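Local coordinates for protein xyloglucan-specific endo-beta-1,4-glucanase BoGH9A (Bacteroides ovatus, PDB 6DHT) that hydrolyses internal beta-1,4-glucosidic linkages in the backbone of xyloglucan, releasing xyloglucan oligosaccharides, at residues Cys483-Gly487 and Pro509-Val515; Met445-Val449 and Ala556-Leu560; Leu297-Glu301 and Leu349-Lys355. All blocks are in the same frame, centred on the assembly; numbering follows the deposited sequence.

Interaction 1: residues Cys483-Gly487 and Pro509-Val515; sequences CYVTG and PIPGFLV
Thr486 meets residues 510-513 with every polar atom it has. Its hydroxyl bonds twice: OG1 donates to Ile510 O at 2.8 Å, lying in the carbonyl plane on a lone pair, and accepts from Phe513 N at 3.0 Å. The chi1 of 61° sets OG1 between the backbone N and carbonyl carbon, facing both partners; it also lies at the edge of the Phe513 ring. The Thr486 amide gives to Phe513 O (N to O 2.9 Å), and Thr486 O takes the Gly512 amide (O to N 2.9 Å). Farther along, Val515 N reaches Tyr484 O at 3.0 Å. Asn554 bonds Gly512 O and Leu514 N, and the hydroxyl of Ser501, a magnesium ligand, bonds Ile510 N; the Tyr484 hydroxyl is hydrogen-bonded to that of Thr480. The bonds Thr486 N to Phe513 O and Val515 N to Tyr484 O flank Val485 and Leu514, whose CA atoms are 4.4 Å apart: a single antiparallel bridge, non-hydrogen-bonded pair. It pins two loops of the GH9 catalytic domain where Val515 comes within about 6 Å, side chain to side chain, of the predicted active-site residue Asp539.

Interaction 2: residues Met445-Val449 and Ala556-Leu560; sequences MNQGV and ALVAL
Leu560 is the main bump of this contact, and Met445, Gly448 and Val449 line the hollow that receives it. With CG anti to the backbone N (chi1 -168°), its two methyls split over the neighbouring helix. CD1 drops onto the backbone of Gly448, 3.5 Å from Gly448 C. The absence of a side chain at Gly448 leaves room for the other methyl, CD2, which turns to the thioether, 3.7 Å from Met445 CE. The methionine chain bends at chi2 (-64°) and again at chi3, which curls SD and CE against the leucine, the two side chains crossing at about a right angle. On its other flank SD touches Leu557 CD1 at 4.1 Å.

Shorter side chains fill the rest of the interface. Val449 CG2 fits beside Ala559, 3.8 Å from Ala559 CB, and is also 4.0 Å from Leu560 CB. One turn back, Ala556 CB projects between two neighbours: Met445 CB at 3.7 Å and Asn446 OD1 at 3.2 Å. That amide oxygen is buried against the methyl with no polar partner in the model, whereas ND2 of the same group has a weak bond to Pro373 O. With glycine and alanines at the interface, the short axes approach to 8.9 Å, and they run in broadly the same direction at 33°.

The pair belongs to the (alpha/alpha)6 barrel of the family 9 catalytic domain. Three further helices pack around 439-458 and 551-567: helix 461-474 covers one flank, Met471 and Ile474 packing on Met445; helix 176-192 meets Asn446 and Ala559, and helix 105-117 lies along Leu557 and Val558.

Interaction 3: residues Leu297-Glu301 and Leu349-Lys355; sequences LLAAE and LYFSTGK
The Glu301 carboxylate has the Thr353 methyl over one of its faces: Thr353 CG2 stands 4.2 Å from Glu301 OE2, well off the plane of the group. Its oxygens have polar partners. OE1 takes a hydrogen bond from a water at 2.6 Å, which in turn accepts from Lys355 NZ, and OE2 is bonded to the hydroxyl of Tyr358 on helix 356-364. Glu301 OE2 and Lys355 NZ are 4.4 Å apart, too far for a salt bridge, but the opposite charges probably favour each other across the bridging water.

The short axes of helices 292-309 and 339-353 run roughly antiparallel, at 141°, and 11.6 Å apart. They belong to the (alpha/alpha)6 barrel of the family 9 catalytic domain. The contact itself lies away from the annotated sites, although the other end of helix 339-353 supplies Asp340 and Glu341 to a calcium ion. The wide spacing of the axes is spanned by leucines. Leu349 CD2 lies 3.8 Å from Glu301 CG, the aliphatic part of the acid chain, and also touches Leu297 CD1 and Ala300 CB. From the facing helix Leu297 CD1 touches both Ser352 CB and Thr353 CG2, each 4.0 Å away. Its own CG is anti to the backbone N (chi1 -174°), which carries the methyl across the gap.

Thr353 also shapes the helix end. Its hydroxyl donates to Leu349 O at 2.9 Å, while Thr353 N reaches the same oxygen from the opposite face. OG1 then accepts from Lys355 N at 3.1 Å, an ST turn that leads past Gly354, with its positive phi, into Lys355, the N-cap residue of helix 356-364.

Followed from the N terminus, the chain closes the first of these loops at interaction 3, where residues 349-355 return to 297-301 and join helices 292-309 and 339-353. That loop is complete before the others begin. Interaction 2 opens at 445-449 and closes near the C terminus at 556-560; interaction 1, pairing 483-487 with 509-515, is nested wholly inside it. These two touch: Leu514 CD2 lies 3.9 Å from Met445 CG, and Val485 CG2 lies 4.1 Å from Leu557 CD2, so the bridged loops rest on the helix pair. Interaction 3 stands apart, with nearest atoms about 17 Å from interaction 2 and about 27 Å from interaction 1.

Interaction 1: residues Cys483-Gly487 and Pro509-Val515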
ATOM      1  N   CYS A 483       3.991   5.993  15.829  1.00 13.76           N
ATOM      2  CA  CYS A 483       4.450   5.303  14.638  1.00 12.34           C
ATOM      3  C   CYS A 483       3.267   4.456  14.235  1.00 13.26           C
ATOM      4  O   CYS A 483       2.875   3.563  14.983  1.00 14.73           O
ATOM      5  CB  CYS A 483       5.631   4.428  14.976  1.00 11.00           C
ATOM      6  SG  CYS A 483       6.083   3.274  13.673  1.00 16.04           S
ATOM      7  N   TYR A 484       2.674   4.760  13.088  1.00 12.46           N
ATOM      8  CA  TYR A 484       1.372   4.213  12.712  1.00 12.91           C
ATOM      9  C   TYR A 484       1.409   2.820  12.066  1.00 12.55           C
ATOM     10  O   TYR A 484       0.492   2.434  11.370  1.00 14.44           O
ATOM     11  CB  TYR A 484       0.638   5.189  11.780  1.00 12.46           C
ATOM     12  CG  TYR A 484       0.146   6.490  12.399  1.00 13.16           C
ATOM     13  CD1 TYR A 484      -0.987   6.499  13.202  1.00 12.65           C
ATOM     14  CD2 TYR A 484       0.747   7.688  12.104  1.00 14.02           C
ATOM     15  CE1 TYR A 484      -1.481   7.675  13.700  1.00 14.53           C
ATOM     16  CE2 TYR A 484       0.268   8.894  12.607  1.00 16.58           C
ATOM     17  CZ  TYR A 484      -0.848   8.868  13.414  1.00 15.98           C
ATOM     18  OH  TYR A 484      -1.353  10.063  13.920  1.00 16.02           O
ATOM     19  N   VAL A 485       2.457   2.062  12.348  1.00 12.33           N
ATOM     20  CA  VAL A 485       2.618   0.721  11.808  1.00 12.51           C
ATOM     21  C   VAL A 485       2.714  -0.245  12.984  1.00 10.78           C
ATOM     22  O   VAL A 485       3.576  -0.085  13.858  1.00 14.36           O
ATOM     23  CB  VAL A 485       3.900   0.598  10.976  1.00 12.07           C
ATOM     24  CG1 VAL A 485       3.996  -0.806  10.396  1.00 12.71           C
ATOM     25  CG2 VAL A 485       3.901   1.601   9.827  1.00 11.89           C
ATOM     26  N   THR A 486       1.865  -1.255  13.004  1.00 11.45           N
ATOM     27  CA  THR A 486       1.853  -2.202  14.119  1.00 12.91           C
ATOM     28  C   THR A 486       3.188  -2.911  14.273  1.00 13.54           C
ATOM     29  O   THR A 486       3.839  -3.275  13.289  1.00 14.54           O
ATOM     30  CB  THR A 486       0.731  -3.258  13.992  1.00 12.56           C
ATOM     31  OG1 THR A 486       0.908  -4.019  12.802  1.00 12.32           O
ATOM     32  CG2 THR A 486      -0.643  -2.621  13.933  1.00 12.87           C
ATOM     33  N   GLY A 487       3.616  -3.098  15.516  1.00 15.57           N
ATOM     34  CA  GLY A 487       4.801  -3.885  15.790  1.00 16.42           C
ATOM     35  C   GLY A 487       6.128  -3.178  15.619  1.00 17.23           C
ATOM     36  O   GLY A 487       7.171  -3.790  15.847  1.00 21.40           O
ATOM     37  N   PRO A 509      -0.611  -6.969  18.589  1.00 15.05           N
ATOM     38  CA  PRO A 509      -1.211  -7.159  17.267  1.00 15.82           C
ATOM     39  C   PRO A 509      -0.255  -7.827  16.271  1.00 13.91           C
ATOM     40  O   PRO A 509       0.966  -7.811  16.455  1.00 15.98           O
ATOM     41  CB  PRO A 509      -1.489  -5.727  16.814  1.00 15.51           C
ATOM     42  CG  PRO A 509      -0.459  -4.915  17.493  1.00 16.78           C
ATOM     43  CD  PRO A 509      -0.323  -5.548  18.859  1.00 17.92           C
ATOM     44  N   ILE A 510      -0.815  -8.393  15.205  1.00 13.42           N
ATOM     45  CA  ILE A 510       0.009  -8.926  14.125  1.00 13.88           C
ATOM     46  C   ILE A 510       0.816  -7.735  13.594  1.00 16.10           C
ATOM     47  O   ILE A 510       0.269  -6.650  13.349  1.00 14.18           O
ATOM     48  CB  ILE A 510      -0.844  -9.588  13.040  1.00 14.43           C
ATOM     49  CG1 ILE A 510      -1.635 -10.756  13.661  1.00 15.44           C
ATOM     50  CG2 ILE A 510       0.059 -10.090  11.885  1.00 16.25           C
ATOM     51  CD1 ILE A 510      -2.625 -11.431  12.734  1.00 19.38           C
ATOM     52  N   PRO A 511       2.134  -7.914  13.412  1.00 14.48           N
ATOM     53  CA  PRO A 511       2.981  -6.772  13.047  1.00 12.97           C
ATOM     54  C   PRO A 511       2.966  -6.448  11.546  1.00 12.19           C
ATOM     55  O   PRO A 511       2.611  -7.271  10.715  1.00 12.93           O
ATOM     56  CB  PRO A 511       4.395  -7.242  13.447  1.00 14.81           C
ATOM     57  CG  PRO A 511       4.339  -8.719  13.268  1.00 15.06           C
ATOM     58  CD  PRO A 511       2.928  -9.117  13.719  1.00 15.34           C
ATOM     59  N   GLY A 512       3.346  -5.207  11.242  1.00 12.87           N
ATOM     60  CA  GLY A 512       3.592  -4.767   9.875  1.00 13.25           C
ATOM     61  C   GLY A 512       2.469  -4.017   9.190  1.00 12.04           C
ATOM     62  O   GLY A 512       2.628  -3.661   8.018  1.00 13.78           O
ATOM     63  N   PHE A 513       1.349  -3.766   9.874  1.00 11.80           N
ATOM     64  CA  PHE A 513       0.204  -3.108   9.261  1.00 12.10           C
ATOM     65  C   PHE A 513       0.168  -1.615   9.491  1.00 12.53           C
ATOM     66  O   PHE A 513       0.247  -1.168  10.620  1.00 12.28           O
ATOM     67  CB  PHE A 513      -1.097  -3.701   9.806  1.00 11.48           C
ATOM     68  CG  PHE A 513      -1.348  -5.118   9.365  1.00 12.02           C
ATOM     69  CD1 PHE A 513      -0.810  -6.182  10.049  1.00 15.45           C
ATOM     70  CD2 PHE A 513      -2.137  -5.385   8.263  1.00 15.08           C
ATOM     71  CE1 PHE A 513      -1.045  -7.514   9.600  1.00 15.97           C
ATOM     72  CE2 PHE A 513      -2.390  -6.697   7.820  1.00 17.20           C
ATOM     73  CZ  PHE A 513      -1.853  -7.755   8.508  1.00 13.00           C
ATOM     74  N   LEU A 514       0.008  -0.849   8.412  1.00 11.79           N
ATOM     75  CA  LEU A 514      -0.220   0.582   8.464  1.00 11.75           C
ATOM     76  C   LEU A 514      -1.690   0.839   8.766  1.00 12.17           C
ATOM     77  O   LEU A 514      -2.570   0.432   7.991  1.00 14.33           O
ATOM     78  CB  LEU A 514       0.119   1.216   7.113  1.00 12.43           C
ATOM     79  CG  LEU A 514      -0.097   2.734   7.029  1.00 12.92           C
ATOM     80  CD1 LEU A 514       0.664   3.503   8.079  1.00 16.19           C
ATOM     81  CD2 LEU A 514       0.334   3.192   5.645  1.00 16.09           C
ATOM     82  N   VAL A 515      -1.970   1.505   9.868  1.00 11.21           N
ATOM     83  CA  VAL A 515      -3.366   1.824  10.146  1.00 11.44           C
ATOM     84  C   VAL A 515      -3.805   3.049   9.340  1.00 13.71           C
ATOM     85  O   VAL A 515      -2.983   3.838   8.886  1.00 14.03           O
ATOM     86  CB  VAL A 515      -3.639   2.023  11.679  1.00 11.69           C
ATOM     87  CG1 VAL A 515      -3.272   0.764  12.434  1.00 11.71           C
ATOM     88  CG2 VAL A 515      -2.876   3.214  12.228  1.00 13.11           C
TER

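Interaction 2: residues Met445-Val449 and Ala556-Leu560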
ATOM      1  N   MET A 445       1.650   8.112   2.064  1.00 14.36           N
ATOM      2  CA  MET A 445       2.531   7.149   1.408  1.00 12.68           C
ATOM      3  C   MET A 445       2.520   7.327  -0.110  1.00 13.34           C
ATOM      4  O   MET A 445       3.575   7.339  -0.737  1.00 13.96           O
ATOM      5  CB  MET A 445       2.141   5.699   1.717  1.00 12.71           C
ATOM      6  CG  MET A 445       2.469   5.195   3.086  1.00 18.75           C
ATOM      7  SD  MET A 445       4.188   5.100   3.486  1.00 14.61           S
ATOM      8  CE  MET A 445       4.436   6.697   4.281  1.00 18.80           C
ATOM      9  N   ASN A 446       1.341   7.448  -0.711  1.00 13.01           N
ATOM     10  CA  ASN A 446       1.308   7.443  -2.179  1.00 12.53           C
ATOM     11  C   ASN A 446       1.804   8.762  -2.764  1.00 16.68           C
ATOM     12  O   ASN A 446       2.301   8.801  -3.893  1.00 14.93           O
ATOM     13  CB  ASN A 446      -0.061   7.005  -2.708  1.00 14.14           C
ATOM     14  CG  ASN A 446      -0.262   5.543  -2.533  1.00 16.55           C
ATOM     15  OD1 ASN A 446       0.694   4.812  -2.279  1.00 18.59           O
ATOM     16  ND2 ASN A 446      -1.504   5.103  -2.585  1.00 18.85           N
ATOM     17  N   GLN A 447       1.719   9.835  -2.001  1.00 14.85           N
ATOM     18  CA  GLN A 447       2.429  11.065  -2.372  1.00 13.83           C
ATOM     19  C   GLN A 447       3.940  10.822  -2.354  1.00 14.88           C
ATOM     20  O   GLN A 447       4.658  11.197  -3.289  1.00 13.60           O
ATOM     21  CB  GLN A 447       2.060  12.179  -1.392  1.00 16.99           C
ATOM     22  CG  GLN A 447       2.602  13.530  -1.669  1.00 22.66           C
ATOM     23  CD  GLN A 447       2.094  14.493  -0.628  1.00 23.17           C
ATOM     24  OE1 GLN A 447       2.720  14.678   0.409  1.00 24.35           O
ATOM     25  NE2 GLN A 447       0.909  15.029  -0.850  1.00 23.79           N
ATOM     26  N   GLY A 448       4.416  10.156  -1.304  1.00 12.54           N
ATOM     27  CA  GLY A 448       5.801   9.721  -1.230  1.00 12.51           C
ATOM     28  C   GLY A 448       6.241   8.868  -2.403  1.00 13.44           C
ATOM     29  O   GLY A 448       7.309   9.088  -2.958  1.00 13.16           O
ATOM     30  N   VAL A 449       5.432   7.878  -2.764  1.00 13.20           N
ATOM     31  CA  VAL A 449       5.733   7.007  -3.906  1.00 12.13           C
ATOM     32  C   VAL A 449       5.867   7.864  -5.174  1.00 13.02           C
ATOM     33  O   VAL A 449       6.786   7.659  -5.980  1.00 12.35           O
ATOM     34  CB  VAL A 449       4.643   5.932  -4.088  1.00 12.44           C
ATOM     35  CG1 VAL A 449       4.856   5.145  -5.383  1.00 14.59           C
ATOM     36  CG2 VAL A 449       4.629   4.961  -2.931  1.00 13.17           C
ATOM     37  N   ALA A 556       0.832   0.336  -0.265  1.00 10.73           N
ATOM     38  CA  ALA A 556       1.480   1.649  -0.280  1.00 10.72           C
ATOM     39  C   ALA A 556       2.713   1.662   0.602  1.00 10.11           C
ATOM     40  O   ALA A 556       3.757   2.204   0.249  1.00 11.68           O
ATOM     41  CB  ALA A 556       0.506   2.728   0.158  1.00 12.95           C
ATOM     42  N   LEU A 557       2.580   1.098   1.796  1.00  9.96           N
ATOM     43  CA  LEU A 557       3.734   1.008   2.700  1.00 10.47           C
ATOM     44  C   LEU A 557       4.858   0.170   2.123  1.00 10.73           C
ATOM     45  O   LEU A 557       6.017   0.567   2.187  1.00 11.20           O
ATOM     46  CB  LEU A 557       3.277   0.423   4.033  1.00 12.01           C
ATOM     47  CG  LEU A 557       4.341   0.253   5.107  1.00 12.06           C
ATOM     48  CD1 LEU A 557       4.959   1.608   5.490  1.00 14.28           C
ATOM     49  CD2 LEU A 557       3.774  -0.457   6.322  1.00 12.06           C
ATOM     50  N   VAL A 558       4.547  -0.988   1.554  1.00 11.12           N
ATOM     51  CA  VAL A 558       5.590  -1.790   0.895  1.00 11.26           C
ATOM     52  C   VAL A 558       6.249  -0.988  -0.221  1.00 10.22           C
ATOM     53  O   VAL A 558       7.480  -0.980  -0.357  1.00 10.72           O
ATOM     54  CB  VAL A 558       4.975  -3.065   0.286  1.00 10.87           C
ATOM     55  CG1 VAL A 558       5.933  -3.732  -0.704  1.00 11.62           C
ATOM     56  CG2 VAL A 558       4.575  -4.071   1.351  1.00 12.84           C
ATOM     57  N   ALA A 559       5.429  -0.294  -1.006  1.00 10.53           N
ATOM     58  CA  ALA A 559       5.954   0.514  -2.118  1.00 10.84           C
ATOM     59  C   ALA A 559       6.943   1.569  -1.640  1.00 11.79           C
ATOM     60  O   ALA A 559       8.060   1.652  -2.178  1.00 11.99           O
ATOM     61  CB  ALA A 559       4.831   1.171  -2.902  1.00 11.30           C
ATOM     62  N   LEU A 560       6.565   2.357  -0.646  1.00 10.27           N
ATOM     63  CA  LEU A 560       7.431   3.475  -0.232  1.00 11.12           C
ATOM     64  C   LEU A 560       8.599   2.974   0.609  1.00 11.31           C
ATOM     65  O   LEU A 560       9.736   3.376   0.390  1.00 12.11           O
ATOM     66  CB  LEU A 560       6.666   4.588   0.512  1.00 12.42           C
ATOM     67  CG  LEU A 560       7.520   5.849   0.666  1.00 11.69           C
ATOM     68  CD1 LEU A 560       8.057   6.415  -0.675  1.00 14.13           C
ATOM     69  CD2 LEU A 560       6.725   6.890   1.418  1.00 14.18           C
TER

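Interaction 3: residues Leu297-Glu301 and Leu349-Lys355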
ATOM      1  N   LEU A 297      -1.562 -14.215 -19.248  1.00 18.05           N
ATOM      2  CA  LEU A 297      -1.752 -13.365 -20.413  1.00 19.46           C
ATOM      3  C   LEU A 297      -3.042 -13.732 -21.169  1.00 16.86           C
ATOM      4  O   LEU A 297      -3.831 -12.862 -21.540  1.00 19.19           O
ATOM      5  CB  LEU A 297      -0.527 -13.418 -21.335  1.00 20.58           C
ATOM      6  CG  LEU A 297      -0.600 -12.448 -22.507  1.00 23.64           C
ATOM      7  CD1 LEU A 297      -0.698 -11.003 -22.044  1.00 24.38           C
ATOM      8  CD2 LEU A 297       0.597 -12.653 -23.424  1.00 23.93           C
ATOM      9  N   LEU A 298      -3.290 -15.020 -21.327  1.00 19.49           N
ATOM     10  CA  LEU A 298      -4.517 -15.462 -21.992  1.00 24.30           C
ATOM     11  C   LEU A 298      -5.728 -14.975 -21.220  1.00 19.43           C
ATOM     12  O   LEU A 298      -6.672 -14.418 -21.784  1.00 23.20           O
ATOM     13  CB  LEU A 298      -4.544 -16.990 -22.083  1.00 24.12           C
ATOM     14  CG  LEU A 298      -3.635 -17.607 -23.146  1.00 30.05           C
ATOM     15  CD1 LEU A 298      -3.511 -19.113 -22.956  1.00 31.07           C
ATOM     16  CD2 LEU A 298      -4.165 -17.296 -24.526  1.00 37.11           C
ATOM     17  N   ALA A 299      -5.667 -15.099 -19.893  1.00 18.73           N
ATOM     18  CA  ALA A 299      -6.754 -14.669 -19.030  1.00 21.59           C
ATOM     19  C   ALA A 299      -6.982 -13.167 -19.104  1.00 19.26           C
ATOM     20  O   ALA A 299      -8.115 -12.683 -19.099  1.00 20.48           O
ATOM     21  CB  ALA A 299      -6.467 -15.072 -17.594  1.00 22.51           C
ATOM     22  N   ALA A 300      -5.875 -12.423 -19.142  1.00 17.44           N
ATOM     23  CA  ALA A 300      -5.947 -10.971 -19.239  1.00 20.63           C
ATOM     24  C   ALA A 300      -6.666 -10.490 -20.490  1.00 15.52           C
ATOM     25  O   ALA A 300      -7.494  -9.589 -20.429  1.00 18.89           O
ATOM     26  CB  ALA A 300      -4.532 -10.382 -19.211  1.00 15.44           C
ATOM     27  N   GLU A 301      -6.333 -11.110 -21.624  1.00 18.44           N
ATOM     28  CA  GLU A 301      -6.902 -10.700 -22.903  1.00 21.99           C
ATOM     29  C   GLU A 301      -8.400 -11.017 -22.932  1.00 18.96           C
ATOM     30  O   GLU A 301      -9.199 -10.199 -23.373  1.00 21.37           O
ATOM     31  CB  GLU A 301      -6.134 -11.344 -24.073  1.00 22.96           C
ATOM     32  CG  GLU A 301      -4.679 -10.845 -24.165  1.00 23.75           C
ATOM     33  CD  GLU A 301      -4.017 -11.062 -25.513  1.00 33.18           C
ATOM     34  OE1 GLU A 301      -3.266 -12.046 -25.654  1.00 34.60           O
ATOM     35  OE2 GLU A 301      -4.219 -10.221 -26.416  1.00 37.51           O
ATOM     36  N   LEU A 349      -1.297  -4.406 -21.348  1.00 16.40           N
ATOM     37  CA  LEU A 349      -1.443  -5.328 -22.466  1.00 18.35           C
ATOM     38  C   LEU A 349      -0.562  -4.929 -23.645  1.00 17.39           C
ATOM     39  O   LEU A 349       0.024  -5.780 -24.286  1.00 17.93           O
ATOM     40  CB  LEU A 349      -2.911  -5.457 -22.877  1.00 17.40           C
ATOM     41  CG  LEU A 349      -3.657  -6.436 -21.949  1.00 17.68           C
ATOM     42  CD1 LEU A 349      -5.157  -6.229 -21.988  1.00 21.90           C
ATOM     43  CD2 LEU A 349      -3.283  -7.894 -22.231  1.00 20.28           C
ATOM     44  N   TYR A 350      -0.439  -3.632 -23.887  1.00 15.56           N
ATOM     45  CA  TYR A 350       0.502  -3.166 -24.901  1.00 15.70           C
ATOM     46  C   TYR A 350       1.936  -3.599 -24.580  1.00 17.67           C
ATOM     47  O   TYR A 350       2.666  -4.079 -25.459  1.00 18.15           O
ATOM     48  CB  TYR A 350       0.442  -1.656 -25.045  1.00 16.83           C
ATOM     49  CG  TYR A 350       1.413  -1.058 -26.059  1.00 16.71           C
ATOM     50  CD1 TYR A 350       1.525  -1.584 -27.346  1.00 17.95           C
ATOM     51  CD2 TYR A 350       2.190   0.048 -25.743  1.00 17.92           C
ATOM     52  CE1 TYR A 350       2.396  -1.030 -28.280  1.00 18.89           C
ATOM     53  CE2 TYR A 350       3.040   0.615 -26.673  1.00 17.59           C
ATOM     54  CZ  TYR A 350       3.145   0.068 -27.938  1.00 20.81           C
ATOM     55  OH  TYR A 350       4.001   0.631 -28.865  1.00 20.33           O
ATOM     56  N   PHE A 351       2.375  -3.421 -23.337  1.00 16.44           N
ATOM     57  CA  PHE A 351       3.756  -3.772 -23.011  1.00 14.83           C
ATOM     58  C   PHE A 351       3.997  -5.275 -22.976  1.00 17.47           C
ATOM     59  O   PHE A 351       5.086  -5.736 -23.305  1.00 21.93           O
ATOM     60  CB  PHE A 351       4.208  -3.080 -21.714  1.00 16.54           C
ATOM     61  CG  PHE A 351       4.319  -1.583 -21.870  1.00 16.93           C
ATOM     62  CD1 PHE A 351       5.127  -1.039 -22.872  1.00 17.44           C
ATOM     63  CD2 PHE A 351       3.604  -0.728 -21.064  1.00 20.56           C
ATOM     64  CE1 PHE A 351       5.201   0.317 -23.051  1.00 20.78           C
ATOM     65  CE2 PHE A 351       3.679   0.640 -21.236  1.00 19.29           C
ATOM     66  CZ  PHE A 351       4.487   1.165 -22.227  1.00 19.47           C
ATOM     67  N   SER A 352       2.971  -6.054 -22.660  1.00 17.12           N
ATOM     68  CA  SER A 352       3.126  -7.504 -22.670  1.00 17.23           C
ATOM     69  C   SER A 352       2.980  -8.169 -24.052  1.00 19.78           C
ATOM     70  O   SER A 352       3.555  -9.224 -24.261  1.00 23.36           O
ATOM     71  CB  SER A 352       2.137  -8.152 -21.721  1.00 20.18           C
ATOM     72  OG  SER A 352       2.382  -7.690 -20.390  1.00 19.48           O
ATOM     73  N   THR A 353       2.227  -7.555 -24.962  1.00 18.68           N
ATOM     74  CA  THR A 353       1.964  -8.174 -26.269  1.00 19.56           C
ATOM     75  C   THR A 353       2.590  -7.417 -27.424  1.00 21.04           C
ATOM     76  O   THR A 353       2.791  -7.994 -28.497  1.00 20.47           O
ATOM     77  CB  THR A 353       0.449  -8.292 -26.579  1.00 16.54           C
ATOM     78  OG1 THR A 353      -0.111  -7.004 -26.859  1.00 19.32           O
ATOM     79  CG2 THR A 353      -0.300  -8.983 -25.451  1.00 22.39           C
ATOM     80  N   GLY A 354       2.847  -6.129 -27.241  1.00 18.90           N
ATOM     81  CA  GLY A 354       3.357  -5.296 -28.316  1.00 19.43           C
ATOM     82  C   GLY A 354       2.304  -4.848 -29.307  1.00 19.62           C
ATOM     83  O   GLY A 354       2.620  -4.100 -30.236  1.00 21.91           O
ATOM     84  N   LYS A 355       1.059  -5.268 -29.112  1.00 20.97           N
ATOM     85  CA  LYS A 355       0.007  -4.996 -30.102  1.00 19.46           C
ATOM     86  C   LYS A 355      -0.503  -3.556 -30.117  1.00 20.30           C
ATOM     87  O   LYS A 355      -0.921  -2.991 -29.095  1.00 17.71           O
ATOM     88  CB  LYS A 355      -1.152  -5.987 -29.955  1.00 20.65           C
ATOM     89  CG  LYS A 355      -0.758  -7.408 -30.199  1.00 22.13           C
ATOM     90  CD  LYS A 355      -1.953  -8.340 -30.139  1.00 27.14           C
ATOM     91  CE  LYS A 355      -1.586  -9.727 -30.642  1.00 38.78           C
ATOM     92  NZ  LYS A 355      -2.720 -10.669 -30.509  1.00 39.37           N
TER
HETATM   93  O   HOH W   1      -1.974 -11.619 -27.839  1.00 42.70           O